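Local atomic coordinates of putative nucleoprotein (Infectious salmon anemia virus, PDB entry 4EWC), a protein that encapsidates the negative-strand RNA genome of the virus, the resulting ribonucleoprotein serving as template for transcription and replication. Residues A[145-150]-A[410-415]; A[151-156]-A[236-241]; A[261-266]-A[385-390]; A[268-273]-A[445-450]. One frame throughout, in Å; residues are numbered along the deposited sequence.

All four contacts are buried, but they differ in depth: contacts 3 and 4 lie about 10 Å and 6 Å from the chain centre, contacts 1 and 2 about 21 Å and 26 Å. Contacts 1 and 2 share helix 142-162, while contacts 3 and 4 share helix 253-269. The loops 385-390 and 410-415 meet through a probable hydrogen bond between Phe390 and Phe412, which joins contact 3 to contact 1. Chemistry varies with place. Contact 1 has a serine-to-carbonyl bond and a bridging water; contact 2 packs methionine, valine and proline without hydrogen bonds, Lys239 and Arg240 staying exposed; contact 3 crosses two lysines; contact 4 brings two serines together close to the second subunit.

Contact 1: residues A[145-150]-A[410-415]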
loop_
_atom_site.group_PDB
_atom_site.type_symbol
_atom_site.label_atom_id
_atom_site.label_comp_id
_atom_site.label_asym_id
_atom_site.label_seq_id
_atom_site.Cartn_x
_atom_site.Cartn_y
_atom_site.Cartn_z
ATOM N N TYR A 145 -24.973 -12.735 20.362
ATOM C CA TYR A 145 -26.255 -12.321 20.932
ATOM C C TYR A 145 -26.075 -11.759 22.341
ATOM O O TYR A 145 -26.741 -10.799 22.732
ATOM C CB TYR A 145 -27.257 -13.489 20.940
ATOM C CG TYR A 145 -28.547 -13.147 21.643
ATOM C CD1 TYR A 145 -29.580 -12.490 20.970
ATOM C CD2 TYR A 145 -28.735 -13.462 22.988
ATOM C CE1 TYR A 145 -30.772 -12.170 21.616
ATOM C CE2 TYR A 145 -29.919 -13.135 23.642
ATOM C CZ TYR A 145 -30.935 -12.494 22.949
ATOM O OH TYR A 145 -32.104 -12.161 23.590
ATOM N N ASN A 146 -25.167 -12.373 23.096
ATOM C CA ASN A 146 -24.886 -11.953 24.465
ATOM C C ASN A 146 -24.232 -10.589 24.519
ATOM O O ASN A 146 -24.571 -9.756 25.356
ATOM C CB ASN A 146 -24.014 -12.988 25.179
ATOM C CG ASN A 146 -24.783 -14.246 25.517
ATOM O OD1 ASN A 146 -26.018 -14.254 25.488
ATOM N ND2 ASN A 146 -24.067 -15.310 25.846
ATOM N N LEU A 147 -23.293 -10.378 23.604
ATOM C CA LEU A 147 -22.611 -9.108 23.500
ATOM C C LEU A 147 -23.585 -8.006 23.082
ATOM O O LEU A 147 -23.537 -6.923 23.644
ATOM C CB LEU A 147 -21.403 -9.190 22.556
ATOM C CG LEU A 147 -20.657 -7.862 22.335
ATOM C CD1 LEU A 147 -19.991 -7.350 23.606
ATOM C CD2 LEU A 147 -19.649 -8.004 21.210
ATOM N N SER A 148 -24.475 -8.275 22.127
ATOM C CA SER A 148 -25.477 -7.270 21.745
ATOM C C SER A 148 -26.460 -6.987 22.865
ATOM O O SER A 148 -26.926 -5.852 23.024
ATOM C CB SER A 148 -26.249 -7.668 20.488
ATOM O OG SER A 148 -25.430 -7.588 19.342
ATOM N N LEU A 149 -26.793 -8.018 23.628
ATOM C CA LEU A 149 -27.709 -7.852 24.748
ATOM C C LEU A 149 -27.036 -6.986 25.804
ATOM O O LEU A 149 -27.604 -5.989 26.269
ATOM C CB LEU A 149 -28.096 -9.209 25.335
ATOM C CG LEU A 149 -29.062 -9.133 26.509
ATOM C CD1 LEU A 149 -30.224 -8.242 26.114
ATOM C CD2 LEU A 149 -29.564 -10.494 26.933
ATOM N N PHE A 150 -25.818 -7.382 26.160
ATOM C CA PHE A 150 -24.976 -6.635 27.079
ATOM C C PHE A 150 -24.911 -5.170 26.694
ATOM O O PHE A 150 -25.163 -4.303 27.526
ATOM C CB PHE A 150 -23.565 -7.235 27.125
ATOM C CG PHE A 150 -22.641 -6.552 28.100
ATOM C CD1 PHE A 150 -22.036 -5.342 27.786
ATOM C CD2 PHE A 150 -22.364 -7.131 29.321
ATOM C CE1 PHE A 150 -21.204 -4.721 28.687
ATOM C CE2 PHE A 150 -21.532 -6.525 30.223
ATOM C CZ PHE A 150 -20.950 -5.320 29.911
HETATM N N MSE A 410 -28.225 -7.285 16.407
HETATM C CA MSE A 410 -27.013 -7.074 15.636
HETATM C C MSE A 410 -25.937 -8.106 15.940
HETATM O O MSE A 410 -25.929 -8.712 17.011
HETATM C CB MSE A 410 -26.493 -5.653 15.811
HETATM C CG MSE A 410 -27.148 -4.667 14.875
HETATM SE SE MSE A 410 -26.667 -2.859 15.358
HETATM C CE MSE A 410 -27.224 -1.897 13.738
ATOM N N ASP A 411 -25.048 -8.322 14.977
ATOM C CA ASP A 411 -23.954 -9.257 15.153
ATOM C C ASP A 411 -22.644 -8.515 14.977
ATOM O O ASP A 411 -22.315 -8.038 13.872
ATOM C CB ASP A 411 -24.055 -10.398 14.137
ATOM C CG ASP A 411 -23.179 -11.564 14.495
ATOM O OD1 ASP A 411 -22.234 -11.385 15.305
ATOM O OD2 ASP A 411 -23.423 -12.673 13.973
ATOM N N PHE A 412 -21.886 -8.411 16.060
ATOM C CA PHE A 412 -20.593 -7.715 15.997
ATOM C C PHE A 412 -19.426 -8.689 15.954
ATOM O O PHE A 412 -18.279 -8.263 15.959
ATOM C CB PHE A 412 -20.427 -6.790 17.194
ATOM C CG PHE A 412 -21.485 -5.718 17.291
ATOM C CD1 PHE A 412 -21.760 -4.884 16.210
ATOM C CD2 PHE A 412 -22.198 -5.537 18.472
ATOM C CE1 PHE A 412 -22.722 -3.885 16.317
ATOM C CE2 PHE A 412 -23.148 -4.554 18.579
ATOM C CZ PHE A 412 -23.413 -3.719 17.505
HETATM N N MSE A 413 -19.733 -9.989 15.941
HETATM C CA MSE A 413 -18.723 -11.042 15.915
HETATM C C MSE A 413 -18.346 -11.474 14.496
HETATM O O MSE A 413 -17.165 -11.613 14.194
HETATM C CB MSE A 413 -19.192 -12.276 16.693
HETATM C CG MSE A 413 -19.521 -12.064 18.165
HETATM SE SE MSE A 413 -18.079 -11.444 19.339
HETATM C CE MSE A 413 -16.834 -12.937 19.198
ATOM N N LYS A 414 -19.345 -11.689 13.640
ATOM C CA LYS A 414 -19.109 -12.237 12.296
ATOM C C LYS A 414 -18.312 -11.311 11.365
ATOM O O LYS A 414 -17.504 -11.780 10.574
ATOM C CB LYS A 414 -20.418 -12.649 11.606
ATOM C CG LYS A 414 -21.332 -11.464 11.222
ATOM C CD LYS A 414 -22.509 -11.872 10.323
ATOM C CE LYS A 414 -23.658 -10.857 10.392
ATOM N NZ LYS A 414 -23.378 -9.535 9.719
ATOM N N ASN A 415 -18.564 -10.011 11.453
ATOM C CA ASN A 415 -17.862 -9.017 10.656
ATOM C C ASN A 415 -18.206 -7.604 11.127
ATOM O O ASN A 415 -18.810 -7.431 12.183
ATOM C CB ASN A 415 -18.125 -9.193 9.158
ATOM C CG ASN A 415 -19.610 -9.163 8.805
ATOM O OD1 ASN A 415 -20.365 -8.301 9.273
ATOM N ND2 ASN A 415 -20.030 -10.100 7.963
HETATM O O HOH W 1 -23.093 -8.638 18.559
#
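Leu147 is the first residue of the helical segment 145-150 to reach the loop 410-415, and one methyl, CD2, does the touching. CG lies anti to the backbone N (chi1 177°), on the side of the loop, and CD2 beyond it sits at the edge of the Phe412 ring, near its plane. That methyl lies 4.3 Å from Phe412 CB and 4.2 Å from the SE atom of Met413, a selenomethionine. Leu147 also packs on Cys260 and Ile264, so it touches helix 253-269 as well as the loop. The receiving loop is shaped by an Asx turn: Asp411 OD1 accepts from the backbone N of Met413 at 2.9 Å. Ser148, next along the helix, supplies the polar part of the contact. Its OG donates to Met410 O over 2.6 Å, approaching from above the carbonyl plane, 50° out of it, with a C=O...OG angle of 124°. Water 1 donates to Ser148 OG at 2.7 Å and accepts from Phe412 N at 2.8 Å. Two bonds therefore grip the hydroxyl, one direct and one through water, while CD2 and CE2 of the Phe412 ring stand obliquely beside it, each 3.9 Å from Ser148 OG.

Contact 2: residues A[151-156]-A[236-241]; sequences IGMVFP and SRPKRS
The pyrrolidine ring of Pro238 is met by two residues of helix 142-162. Selenium SE of the selenomethionine Met153 lies 3.9 Å from both CB and CG of Pro238, and the two side chains slide past each other in opposite directions. At another corner of the ring, Val154 CG2 comes within 4.4 Å of Pro238 CD. The aromatic ring of Phe155 serves a different interface: Ile151 CG2 sits 3.7 Å above one face of the Phe155 ring, offset toward its rim, and the ring packs on Leu397, Met398 and Ile401 of helix 394-402.

Met153 bends at chi3 (69°), which turns CE toward the backbone carbonyls of Ser236 and Arg237. Val154 and Arg237 lie side by side and point the same way, with Val154 CG2 3.7 Å from Arg237 CB. Their backbones come close as well, the CA atoms of Val154 and Arg237 being 5.3 Å apart. Arg237 CG stands between the backbone N and the carbonyl carbon (chi1 62°), and the chain leads away from helix 142-162, extended to NE, which forms a salt bridge with Glu253. No hydrogen bond joins the two segments; they meet by van der Waals contact, partly between Met153 CE and carbonyl oxygens.

Arg237 to Arg240 probably constitute a nuclear localization signal. Here Arg237 and Pro238 are buried, whereas Lys239 and Arg240 are exposed. Arg237 is also where the chain leaves helix 226-236, so the contact fastens that exit against helix 142-162, with Glu253 of helix 253-269 holding the arginine and helix 394-402 packing on Phe155.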
loop_
_atom_site.group_PDB
_atom_site.type_symbol
_atom_site.label_atom_id
_atom_site.label_comp_id
_atom_site.label_asym_id
_atom_site.label_seq_id
_atom_site.Cartn_x
_atom_site.Cartn_y
_atom_site.Cartn_z
ATOM N N ILE A 151 -24.554 -4.891 25.443
ATOM C CA ILE A 151 -24.424 -3.507 25.002
ATOM C C ILE A 151 -25.767 -2.772 25.077
ATOM O O ILE A 151 -25.864 -1.708 25.673
ATOM C CB ILE A 151 -23.806 -3.391 23.596
ATOM C CG1 ILE A 151 -22.336 -3.809 23.638
ATOM C CG2 ILE A 151 -23.911 -1.954 23.098
ATOM C CD1 ILE A 151 -21.741 -4.128 22.273
ATOM N N GLY A 152 -26.807 -3.362 24.509
ATOM C CA GLY A 152 -28.142 -2.782 24.581
ATOM C C GLY A 152 -28.676 -2.453 25.971
ATOM O O GLY A 152 -29.531 -1.571 26.109
HETATM N N MSE A 153 -28.181 -3.149 26.998
HETATM C CA MSE A 153 -28.628 -2.916 28.374
HETATM C C MSE A 153 -27.682 -2.018 29.153
HETATM O O MSE A 153 -28.124 -1.211 29.974
HETATM C CB MSE A 153 -28.872 -4.235 29.131
HETATM C CG MSE A 153 -30.176 -4.905 28.728
HETATM SE SE MSE A 153 -30.486 -6.548 29.730
HETATM C CE MSE A 153 -30.800 -5.757 31.455
ATOM N N VAL A 154 -26.385 -2.145 28.886
ATOM C CA VAL A 154 -25.381 -1.392 29.625
ATOM C C VAL A 154 -25.246 0.040 29.104
ATOM O O VAL A 154 -25.282 0.986 29.891
ATOM C CB VAL A 154 -24.016 -2.155 29.664
ATOM C CG1 VAL A 154 -22.861 -1.297 30.259
ATOM C CG2 VAL A 154 -24.161 -3.473 30.441
ATOM N N PHE A 155 -25.130 0.215 27.789
ATOM C CA PHE A 155 -24.953 1.566 27.211
ATOM C C PHE A 155 -26.017 2.623 27.597
ATOM O O PHE A 155 -25.653 3.760 27.917
ATOM C CB PHE A 155 -24.710 1.510 25.691
ATOM C CG PHE A 155 -23.287 1.155 25.314
ATOM C CD1 PHE A 155 -22.641 0.077 25.917
ATOM C CD2 PHE A 155 -22.591 1.893 24.355
ATOM C CE1 PHE A 155 -21.319 -0.251 25.585
ATOM C CE2 PHE A 155 -21.269 1.568 24.010
ATOM C CZ PHE A 155 -20.642 0.500 24.624
ATOM N N PRO A 156 -27.324 2.260 27.572
ATOM C CA PRO A 156 -28.314 3.234 28.066
ATOM C C PRO A 156 -28.034 3.656 29.512
ATOM O O PRO A 156 -28.137 4.836 29.840
ATOM C CB PRO A 156 -29.634 2.469 27.985
ATOM C CG PRO A 156 -29.427 1.502 26.857
ATOM C CD PRO A 156 -27.973 1.087 26.950
ATOM N N SER A 236 -27.701 -2.852 35.985
ATOM C CA SER A 236 -28.196 -2.614 34.646
ATOM C C SER A 236 -27.865 -3.736 33.695
ATOM O O SER A 236 -28.577 -3.931 32.722
ATOM C CB SER A 236 -27.633 -1.310 34.094
ATOM O OG SER A 236 -28.062 -0.214 34.881
ATOM N N ARG A 237 -26.779 -4.453 33.954
ATOM C CA ARG A 237 -26.303 -5.415 32.973
ATOM C C ARG A 237 -27.199 -6.664 32.900
ATOM O O ARG A 237 -27.960 -6.925 33.832
ATOM C CB ARG A 237 -24.841 -5.768 33.249
ATOM C CG ARG A 237 -24.605 -6.418 34.580
ATOM C CD ARG A 237 -23.135 -6.629 34.827
ATOM N NE ARG A 237 -22.958 -7.352 36.079
ATOM C CZ ARG A 237 -21.797 -7.775 36.553
ATOM N NH1 ARG A 237 -20.664 -7.554 35.891
ATOM N NH2 ARG A 237 -21.779 -8.414 37.705
ATOM N N PRO A 238 -27.122 -7.426 31.788
ATOM C CA PRO A 238 -28.060 -8.547 31.659
ATOM C C PRO A 238 -27.882 -9.566 32.786
ATOM O O PRO A 238 -26.782 -9.668 33.361
ATOM C CB PRO A 238 -27.692 -9.177 30.305
ATOM C CG PRO A 238 -26.903 -8.133 29.585
ATOM C CD PRO A 238 -26.177 -7.376 30.655
ATOM N N LYS A 239 -28.966 -10.273 33.114
ATOM C CA LYS A 239 -28.931 -11.307 34.140
ATOM C C LYS A 239 -28.512 -12.620 33.497
ATOM O O LYS A 239 -28.521 -12.749 32.276
ATOM C CB LYS A 239 -30.302 -11.471 34.785
ATOM C CG LYS A 239 -30.855 -10.236 35.507
ATOM C CD LYS A 239 -30.078 -9.929 36.783
ATOM C CE LYS A 239 -29.413 -8.552 36.688
ATOM N NZ LYS A 239 -28.801 -8.076 37.964
ATOM N N ARG A 240 -28.152 -13.590 34.323
ATOM C CA ARG A 240 -27.791 -14.917 33.843
ATOM C C ARG A 240 -28.846 -15.527 32.922
ATOM O O ARG A 240 -28.508 -16.240 31.959
ATOM C CB ARG A 240 -27.494 -15.856 35.020
ATOM C CG ARG A 240 -27.617 -17.351 34.710
ATOM C CD ARG A 240 -26.288 -17.975 34.332
ATOM N NE ARG A 240 -26.447 -19.347 33.809
ATOM C CZ ARG A 240 -25.989 -20.452 34.402
ATOM N NH1 ARG A 240 -25.315 -20.387 35.551
ATOM N NH2 ARG A 240 -26.187 -21.625 33.832
ATOM N N SER A 241 -30.120 -15.243 33.202
ATOM C CA SER A 241 -31.203 -15.844 32.422
ATOM C C SER A 241 -31.391 -15.124 31.108
ATOM O O SER A 241 -31.914 -15.693 30.153
ATOM C CB SER A 241 -32.525 -15.892 33.215
ATOM O OG SER A 241 -32.963 -14.602 33.563
#

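Contact 3: residues A[261-266]-A[385-390]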
loop_
_atom_site.group_PDB
_atom_site.type_symbol
_atom_site.label_atom_id
_atom_site.label_comp_id
_atom_site.label_asym_id
_atom_site.label_seq_id
_atom_site.Cartn_x
_atom_site.Cartn_y
_atom_site.Cartn_z
HETATM N N MSE A 261 -16.868 -7.481 28.452
HETATM C CA MSE A 261 -15.920 -6.422 28.777
HETATM C C MSE A 261 -14.541 -6.704 28.142
HETATM O O MSE A 261 -13.885 -5.804 27.668
HETATM C CB MSE A 261 -15.855 -6.207 30.291
HETATM C CG MSE A 261 -17.102 -5.532 30.843
HETATM SE SE MSE A 261 -17.164 -3.639 30.222
HETATM C CE MSE A 261 -15.609 -3.003 31.156
ATOM N N ALA A 262 -14.145 -7.964 28.081
ATOM C CA ALA A 262 -12.937 -8.323 27.364
ATOM C C ALA A 262 -13.021 -7.974 25.875
ATOM O O ALA A 262 -12.055 -7.481 25.293
ATOM C CB ALA A 262 -12.608 -9.809 27.550
ATOM N N LEU A 263 -14.174 -8.208 25.262
ATOM C CA LEU A 263 -14.336 -7.961 23.832
ATOM C C LEU A 263 -14.331 -6.473 23.536
ATOM O O LEU A 263 -13.716 -6.013 22.558
ATOM C CB LEU A 263 -15.622 -8.611 23.312
ATOM C CG LEU A 263 -15.580 -10.141 23.320
ATOM C CD1 LEU A 263 -16.945 -10.744 22.983
ATOM C CD2 LEU A 263 -14.533 -10.612 22.327
ATOM N N ILE A 264 -15.024 -5.732 24.395
ATOM C CA ILE A 264 -15.110 -4.275 24.288
ATOM C C ILE A 264 -13.802 -3.567 24.698
ATOM O O ILE A 264 -13.343 -2.628 24.036
ATOM C CB ILE A 264 -16.314 -3.751 25.111
ATOM C CG1 ILE A 264 -17.584 -4.463 24.645
ATOM C CG2 ILE A 264 -16.483 -2.250 24.980
ATOM C CD1 ILE A 264 -18.842 -4.089 25.434
HETATM N N MSE A 265 -13.189 -4.019 25.783
HETATM C CA MSE A 265 -11.895 -3.446 26.151
HETATM C C MSE A 265 -10.817 -3.698 25.091
HETATM O O MSE A 265 -10.011 -2.809 24.842
HETATM C CB MSE A 265 -11.459 -3.798 27.592
HETATM C CG MSE A 265 -12.398 -3.245 28.693
HETATM SE SE MSE A 265 -12.743 -1.293 28.640
HETATM C CE MSE A 265 -13.850 -1.052 27.078
ATOM N N LYS A 266 -10.842 -4.866 24.441
ATOM C CA LYS A 266 -9.948 -5.114 23.313
ATOM C C LYS A 266 -10.054 -4.027 22.242
ATOM O O LYS A 266 -9.052 -3.576 21.689
ATOM C CB LYS A 266 -10.140 -6.495 22.680
ATOM C CG LYS A 266 -9.139 -6.802 21.555
ATOM C CD LYS A 266 -9.292 -8.212 20.966
ATOM C CE LYS A 266 -8.255 -8.514 19.861
ATOM N NZ LYS A 266 -6.869 -8.567 20.379
ATOM N N ARG A 385 -4.977 -18.497 17.451
ATOM C CA ARG A 385 -6.428 -18.274 17.476
ATOM C C ARG A 385 -6.741 -16.965 18.167
ATOM O O ARG A 385 -6.342 -16.743 19.305
ATOM C CB ARG A 385 -7.155 -19.412 18.185
ATOM C CG ARG A 385 -7.052 -20.733 17.479
ATOM C CD ARG A 385 -7.709 -21.844 18.273
ATOM N NE ARG A 385 -7.360 -23.135 17.703
ATOM C CZ ARG A 385 -7.982 -23.668 16.656
ATOM N NH1 ARG A 385 -8.984 -23.012 16.077
ATOM N NH2 ARG A 385 -7.605 -24.856 16.189
ATOM N N THR A 386 -7.459 -16.100 17.472
ATOM C CA THR A 386 -7.734 -14.771 17.985
ATOM C C THR A 386 -9.232 -14.517 18.044
ATOM O O THR A 386 -9.938 -14.704 17.067
ATOM C CB THR A 386 -7.099 -13.690 17.095
ATOM O OG1 THR A 386 -5.723 -13.999 16.895
ATOM C CG2 THR A 386 -7.218 -12.321 17.744
ATOM N N THR A 387 -9.705 -14.079 19.193
ATOM C CA THR A 387 -11.082 -13.681 19.317
ATOM C C THR A 387 -11.132 -12.165 19.505
ATOM O O THR A 387 -10.156 -11.583 19.948
ATOM C CB THR A 387 -11.805 -14.452 20.458
ATOM O OG1 THR A 387 -13.134 -13.954 20.597
ATOM C CG2 THR A 387 -11.119 -14.256 21.753
ATOM N N LYS A 388 -12.258 -11.546 19.137
ATOM C CA LYS A 388 -12.453 -10.086 19.156
ATOM C C LYS A 388 -13.834 -9.750 18.609
ATOM O O LYS A 388 -14.483 -10.588 17.985
ATOM C CB LYS A 388 -11.424 -9.373 18.272
ATOM C CG LYS A 388 -11.644 -9.650 16.794
ATOM C CD LYS A 388 -10.794 -8.790 15.912
ATOM C CE LYS A 388 -9.326 -9.197 15.937
ATOM N NZ LYS A 388 -8.465 -8.204 15.244
ATOM N N CYS A 389 -14.279 -8.514 18.829
ATOM C CA CYS A 389 -15.517 -8.002 18.214
ATOM C C CYS A 389 -15.294 -6.782 17.326
ATOM O O CYS A 389 -14.286 -6.073 17.424
ATOM C CB CYS A 389 -16.574 -7.676 19.263
ATOM S SG CYS A 389 -16.246 -6.203 20.195
ATOM N N PHE A 390 -16.266 -6.544 16.459
ATOM C CA PHE A 390 -16.234 -5.406 15.559
ATOM C C PHE A 390 -17.326 -4.404 15.949
ATOM O O PHE A 390 -18.502 -4.558 15.580
ATOM C CB PHE A 390 -16.374 -5.876 14.114
ATOM C CG PHE A 390 -15.310 -6.850 13.710
ATOM C CD1 PHE A 390 -13.982 -6.440 13.590
ATOM C CD2 PHE A 390 -15.612 -8.191 13.495
ATOM C CE1 PHE A 390 -12.986 -7.344 13.241
ATOM C CE2 PHE A 390 -14.618 -9.093 13.145
ATOM C CZ PHE A 390 -13.310 -8.666 13.019
#
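Lys266 and Lys388 pass each other askew, touching through their hydrocarbon parts: CD and CE of Lys266 each lie 3.6 Å from Lys388 CB. The Lys266 chain is extended as far as CE and turns only at chi4 (66°), so that NZ departs from the line of the chain, toward a salt bridge with Glu296 and a hydrogen bond to Cys311 O. Lys388 bends one bond earlier, at chi3 (73°), and its NZ bonds to Val450 O and to Ser521 O of the second subunit. Beside this crossing, Leu263 sets its CD2 methyl against the loop backbone, 3.8 Å from Lys388 CA. Cys389 turns toward the helix, with SG 4.0 Å from Leu263 CB and 3.5 Å from Leu263 O. The loop, which links helix 369-381 to helix 394-402, thus lies over helix 253-269, the CA atoms of Leu263 and Lys388 being 5.5 Å apart. No hydrogen bond spans the two segments, which meet by van der Waals contact. The two ammonium nitrogens, Lys266 NZ and Lys388 NZ, stand 5.4 Å apart in a buried setting; their mutual repulsion is probably offset by the carboxylate of Glu296 and by the carbonyl oxygens that each one meets.

Contact 4: residues A[268-273]-A[445-450]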
loop_
_atom_site.group_PDB
_atom_site.type_symbol
_atom_site.label_atom_id
_atom_site.label_comp_id
_atom_site.label_asym_id
_atom_site.label_seq_id
_atom_site.Cartn_x
_atom_site.Cartn_y
_atom_site.Cartn_z
ATOM N N VAL A 268 -11.389 -0.794 22.613
ATOM C CA VAL A 268 -11.122 0.550 23.124
ATOM C C VAL A 268 -9.632 0.774 23.341
ATOM O O VAL A 268 -9.085 1.846 23.026
ATOM C CB VAL A 268 -11.869 0.791 24.460
ATOM C CG1 VAL A 268 -11.184 1.838 25.304
ATOM C CG2 VAL A 268 -13.307 1.156 24.196
ATOM N N LEU A 269 -8.973 -0.262 23.855
ATOM C CA LEU A 269 -7.576 -0.163 24.231
ATOM C C LEU A 269 -6.624 -0.344 23.053
ATOM O O LEU A 269 -5.445 -0.043 23.175
ATOM C CB LEU A 269 -7.240 -1.200 25.294
ATOM C CG LEU A 269 -7.919 -1.006 26.630
ATOM C CD1 LEU A 269 -7.455 -2.095 27.568
ATOM C CD2 LEU A 269 -7.633 0.366 27.195
ATOM N N SER A 270 -7.117 -0.841 21.922
ATOM C CA SER A 270 -6.225 -1.120 20.801
ATOM C C SER A 270 -5.622 0.156 20.194
ATOM O O SER A 270 -4.586 0.112 19.537
ATOM C CB SER A 270 -6.895 -2.009 19.737
ATOM O OG SER A 270 -8.039 -1.394 19.181
ATOM N N ALA A 271 -6.243 1.300 20.459
ATOM C CA ALA A 271 -5.721 2.568 19.967
ATOM C C ALA A 271 -4.454 2.944 20.711
ATOM O O ALA A 271 -3.567 3.585 20.147
ATOM C CB ALA A 271 -6.759 3.671 20.084
ATOM N N ASP A 272 -4.348 2.538 21.970
ATOM C CA ASP A 272 -3.115 2.769 22.724
ATOM C C ASP A 272 -1.942 2.027 22.138
ATOM O O ASP A 272 -0.814 2.520 22.160
ATOM C CB ASP A 272 -3.274 2.370 24.182
ATOM C CG ASP A 272 -4.478 3.022 24.832
ATOM O OD1 ASP A 272 -5.018 4.019 24.278
ATOM O OD2 ASP A 272 -4.888 2.530 25.911
ATOM N N GLN A 273 -2.188 0.831 21.621
ATOM C CA GLN A 273 -1.087 0.070 21.046
ATOM C C GLN A 273 -0.625 0.676 19.737
ATOM O O GLN A 273 0.428 0.320 19.235
ATOM C CB GLN A 273 -1.457 -1.398 20.884
ATOM C CG GLN A 273 -1.056 -2.217 22.060
ATOM C CD GLN A 273 -1.400 -3.661 21.864
ATOM O OE1 GLN A 273 -2.564 -4.049 21.958
ATOM N NE2 GLN A 273 -0.393 -4.474 21.557
ATOM N N VAL A 445 -9.800 5.295 15.171
ATOM C CA VAL A 445 -11.090 4.709 14.973
ATOM C C VAL A 445 -10.927 3.394 14.210
ATOM O O VAL A 445 -11.474 2.367 14.617
ATOM C CB VAL A 445 -12.000 5.698 14.194
ATOM C CG1 VAL A 445 -13.219 4.993 13.554
ATOM C CG2 VAL A 445 -12.449 6.819 15.108
ATOM N N ALA A 446 -10.182 3.445 13.105
ATOM C CA ALA A 446 -9.937 2.288 12.267
ATOM C C ALA A 446 -9.379 1.157 13.105
ATOM O O ALA A 446 -9.890 0.029 13.083
ATOM C CB ALA A 446 -8.964 2.633 11.160
ATOM N N VAL A 447 -8.322 1.470 13.846
ATOM C CA VAL A 447 -7.663 0.489 14.689
ATOM C C VAL A 447 -8.634 -0.165 15.711
ATOM O O VAL A 447 -8.623 -1.370 15.877
ATOM C CB VAL A 447 -6.375 1.077 15.316
ATOM C CG1 VAL A 447 -6.003 0.384 16.623
ATOM C CG2 VAL A 447 -5.239 1.001 14.311
ATOM N N SER A 448 -9.493 0.607 16.358
ATOM C CA SER A 448 -10.466 0.008 17.255
ATOM C C SER A 448 -11.541 -0.836 16.535
ATOM O O SER A 448 -11.964 -1.915 17.026
ATOM C CB SER A 448 -11.092 1.052 18.164
ATOM O OG SER A 448 -10.119 1.499 19.112
HETATM N N MSE A 449 -11.960 -0.376 15.360
HETATM C CA MSE A 449 -12.916 -1.156 14.578
HETATM C C MSE A 449 -12.433 -2.577 14.266
HETATM O O MSE A 449 -13.212 -3.524 14.321
HETATM C CB MSE A 449 -13.359 -0.420 13.326
HETATM C CG MSE A 449 -14.305 0.724 13.642
HETATM SE SE MSE A 449 -14.963 1.544 11.994
HETATM C CE MSE A 449 -16.446 0.275 11.817
ATOM N N VAL A 450 -11.148 -2.722 13.958
ATOM C CA VAL A 450 -10.591 -4.030 13.695
ATOM C C VAL A 450 -9.918 -4.579 14.938
ATOM O O VAL A 450 -9.368 -5.691 14.922
ATOM C CB VAL A 450 -9.628 -3.998 12.508
ATOM C CG1 VAL A 450 -10.383 -3.535 11.256
ATOM C CG2 VAL A 450 -8.398 -3.106 12.826
#
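The contact belongs to the helical body of the nucleoprotein, where the turn between helix 253-269 and helix 272-275 packs against the last turn of helix 438-449. Ser270 and Ser448 bring the backbones together, with their CA atoms 5.6 Å apart; Ala271 CA and Val447 CA follow at 6.0 Å. Ser270 OG occupies the position between its backbone N and carbonyl carbon (chi1 61°) and comes to 3.4 Å from both Val447 O and Ser448 CA, so it rests against the backbone of the partner helix. The hydroxyls Ser270 OG and Ser448 OG are 3.6 Å apart and make no hydrogen bond with each other. Both bond instead to Ser267 O, which lies one turn before Ser270, so that a single carbonyl ties Ser448 of the second helix to the first. Val447 turns a methyl, CG1, to the polar atoms of Ser270: anti to the backbone N (chi1 154°), CG1 lies 3.3 Å from Ser270 O and 3.7 Å from Ser270 OG. The same Ser448 OG is 4.1 Å from Ala271 CB.

Val447 also packs on Ile460 of helix 457-463, and Val450 touches Ser521 of the second subunit. Small residues let two helical elements approach closely, a familiar feature of helix-helix packing, here near the centre of a largely helical chain.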